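Long-range contact in T-cell surface protein tactile (Homo sapiens, PDB 6ARQ), which promotes adhesion of natural killer cells to target cells by binding PVR, and is seen here as its first V-type immunoglobulin domain: residues V22-Q27 / K111-L116. The protein carries 1 engineered substitution. Residues are numbered along the deposited sequence; the frame is centred on the assembly and turned at random.
With NAG (2-acetamido-2-deoxy-beta-D-glucopyranose), chain F.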
loop_
_atom_site.group_PDB
_atom_site.type_symbol
_atom_site.label_atom_id
_atom_site.label_comp_id
_atom_site.label_asym_id
_atom_site.label_seq_id
_atom_site.Cartn_x
_atom_site.Cartn_y
_atom_site.Cartn_z
ATOM N N VAL A 22 -25.864 -26.152 37.911
ATOM C CA VAL A 22 -26.376 -25.625 36.644
ATOM C C VAL A 22 -25.938 -26.535 35.474
ATOM O O VAL A 22 -24.852 -27.123 35.505
ATOM C CB VAL A 22 -25.999 -24.125 36.424
ATOM C CG1 VAL A 22 -24.563 -23.942 35.930
ATOM C CG2 VAL A 22 -26.990 -23.430 35.495
ATOM N N ASN A 23 -26.817 -26.668 34.468
ATOM C CA ASN A 23 -26.553 -27.445 33.263
ATOM C C ASN A 23 -26.663 -26.523 32.048
ATOM O O ASN A 23 -27.769 -26.118 31.676
ATOM C CB ASN A 23 -27.498 -28.663 33.119
ATOM C CG ASN A 23 -27.941 -29.360 34.382
ATOM O OD1 ASN A 23 -27.172 -29.508 35.347
ATOM N ND2 ASN A 23 -29.215 -29.814 34.338
ATOM N N LEU A 24 -25.513 -26.153 31.460
ATOM C CA LEU A 24 -25.474 -25.304 30.269
ATOM C C LEU A 24 -25.756 -26.197 29.071
ATOM O O LEU A 24 -24.952 -27.078 28.769
ATOM C CB LEU A 24 -24.122 -24.563 30.137
ATOM C CG LEU A 24 -23.637 -23.744 31.346
ATOM C CD1 LEU A 24 -22.171 -23.402 31.213
ATOM C CD2 LEU A 24 -24.454 -22.473 31.537
ATOM N N THR A 25 -26.937 -26.034 28.447
ATOM C CA THR A 25 -27.371 -26.882 27.338
ATOM C C THR A 25 -27.473 -26.099 26.029
ATOM O O THR A 25 -28.122 -25.054 25.970
ATOM C CB THR A 25 -28.714 -27.560 27.676
ATOM O OG1 THR A 25 -28.665 -28.081 29.005
ATOM C CG2 THR A 25 -29.079 -28.679 26.702
ATOM N N CYS A 26 -26.846 -26.644 24.976
ATOM C CA CYS A 26 -26.872 -26.118 23.615
ATOM C C CYS A 26 -27.769 -27.041 22.779
ATOM O O CYS A 26 -27.332 -28.114 22.354
ATOM C CB CYS A 26 -25.459 -26.008 23.041
ATOM S SG CYS A 26 -24.420 -24.758 23.845
ATOM N N GLN A 27 -29.047 -26.658 22.619
ATOM C CA GLN A 27 -30.039 -27.443 21.883
ATOM C C GLN A 27 -30.067 -27.030 20.416
ATOM O O GLN A 27 -30.187 -25.842 20.109
ATOM C CB GLN A 27 -31.431 -27.289 22.521
ATOM C CG GLN A 27 -32.410 -28.407 22.154
ATOM C CD GLN A 27 -33.668 -28.447 22.999
ATOM O OE1 GLN A 27 -34.499 -29.350 22.853
ATOM N NE2 GLN A 27 -33.849 -27.492 23.907
ATOM N N LYS A 111 -22.652 -20.627 20.949
ATOM C CA LYS A 111 -23.389 -20.066 22.075
ATOM C C LYS A 111 -22.433 -19.861 23.245
ATOM O O LYS A 111 -21.745 -20.798 23.660
ATOM C CB LYS A 111 -24.592 -20.935 22.470
ATOM C CG LYS A 111 -25.713 -20.124 23.123
ATOM C CD LYS A 111 -26.879 -20.991 23.581
ATOM C CE LYS A 111 -27.966 -21.145 22.543
ATOM N NZ LYS A 111 -29.067 -22.015 23.031
ATOM N N ILE A 112 -22.358 -18.615 23.739
ATOM C CA ILE A 112 -21.482 -18.230 24.846
ATOM C C ILE A 112 -22.337 -17.971 26.089
ATOM O O ILE A 112 -23.273 -17.171 26.050
ATOM C CB ILE A 112 -20.574 -17.009 24.496
ATOM C CG1 ILE A 112 -19.895 -17.163 23.116
ATOM C CG2 ILE A 112 -19.525 -16.763 25.585
ATOM C CD1 ILE A 112 -20.464 -16.271 22.025
ATOM N N TYR A 113 -22.013 -18.676 27.179
ATOM C CA TYR A 113 -22.671 -18.572 28.475
ATOM C C TYR A 113 -21.740 -17.892 29.464
ATOM O O TYR A 113 -20.680 -18.439 29.780
ATOM C CB TYR A 113 -23.070 -19.964 28.998
ATOM C CG TYR A 113 -24.255 -20.599 28.305
ATOM C CD1 TYR A 113 -25.557 -20.300 28.695
ATOM C CD2 TYR A 113 -24.075 -21.562 27.316
ATOM C CE1 TYR A 113 -26.653 -20.907 28.085
ATOM C CE2 TYR A 113 -25.163 -22.179 26.699
ATOM C CZ TYR A 113 -26.452 -21.847 27.089
ATOM O OH TYR A 113 -27.536 -22.445 26.495
ATOM N N ASN A 114 -22.111 -16.694 29.936
ATOM C CA ASN A 114 -21.313 -15.973 30.921
ATOM C C ASN A 114 -21.870 -16.304 32.303
ATOM O O ASN A 114 -22.894 -15.755 32.712
ATOM C CB ASN A 114 -21.283 -14.464 30.635
ATOM C CG ASN A 114 -20.361 -13.666 31.533
ATOM O OD1 ASN A 114 -19.301 -14.130 31.978
ATOM N ND2 ASN A 114 -20.734 -12.422 31.798
ATOM N N LEU A 115 -21.234 -17.274 32.978
ATOM C CA LEU A 115 -21.636 -17.747 34.299
ATOM C C LEU A 115 -21.064 -16.838 35.379
ATOM O O LEU A 115 -19.846 -16.671 35.474
ATOM C CB LEU A 115 -21.193 -19.209 34.507
ATOM C CG LEU A 115 -21.536 -19.875 35.847
ATOM C CD1 LEU A 115 -23.041 -20.103 35.998
ATOM C CD2 LEU A 115 -20.794 -21.181 35.998
ATOM N N LEU A 116 -21.957 -16.246 36.183
ATOM C CA LEU A 116 -21.610 -15.338 37.271
ATOM C C LEU A 116 -22.054 -15.933 38.604
ATOM O O LEU A 116 -23.233 -16.248 38.776
ATOM C CB LEU A 116 -22.244 -13.953 37.047
ATOM C CG LEU A 116 -21.768 -13.193 35.805
ATOM C CD1 LEU A 116 -22.881 -13.066 34.780
ATOM C CD2 LEU A 116 -21.234 -11.826 36.176
HETATM C C1 NAG F . -29.870 -30.484 35.427
HETATM C C2 NAG F . -29.422 -31.938 35.581
HETATM C C3 NAG F . -30.163 -32.521 36.787
HETATM C C4 NAG F . -29.962 -31.663 38.037
HETATM C C5 NAG F . -30.392 -30.220 37.769
HETATM C C6 NAG F . -30.083 -29.277 38.909
HETATM C C7 NAG F . -29.123 -33.772 33.939
HETATM C C8 NAG F . -29.590 -34.331 32.628
HETATM N N2 NAG F . -29.761 -32.665 34.365
HETATM O O3 NAG F . -29.711 -33.847 37.037
HETATM O O4 NAG F . -30.729 -32.197 39.112
HETATM O O5 NAG F . -29.688 -29.715 36.621
HETATM O O6 NAG F . -30.414 -27.934 38.578
HETATM O O7 NAG F . -28.217 -34.296 34.584
#
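Tyr113 OH donates a hydrogen bond to the main-chain Thr25 O, 2.7 Å away, and so ties strand 107-117 to the edge strand 22-29 of the other sheet. The hydroxyl lies 46° out of the carbonyl plane, and the C=O...OH angle is 134°. The axes of segments 22-27 and 111-116, antiparallel and in different sheets, come no closer than 8.9 Å; they cannot pair backbone to backbone, and a tyrosine is long enough to span the gap. Its chi1 of -74° sets CG anti to its own carbonyl carbon, where it meets Leu24 CD2 at 3.7 Å. The two side chains slide past each other in opposite directions: Leu24 CB lies over one ring face, offset toward the rim, while one methyl of the fork, CD2, packs against CG and CD1. At the ring edge, in its plane, sits Cys26 SG, 3.9 Å from Tyr113 CE2, a sulfur-aromatic contact. The same sulfur touches Lys111 CB at 4.1 Å and closes the disulfide with Cys99, on strand 95-104 of the sheet that holds Tyr113. Trp39 packs against Leu24, Cys26 and Tyr113, completing the disulfide-tryptophan core of an immunoglobulin sandwich. Further along, Val22 CG1 meets Leu115 CD1 at 4.1 Å, two aliphatic groups extending the apolar seam. Asn23 ND2 carries the N-linked sugar away from the interface. The sheets are thus joined by a disulfide and apolar packing, while the tyrosine, largely apolar but tipped with a donor, gives the carbonyl of Thr25 a partner from the facing sheet.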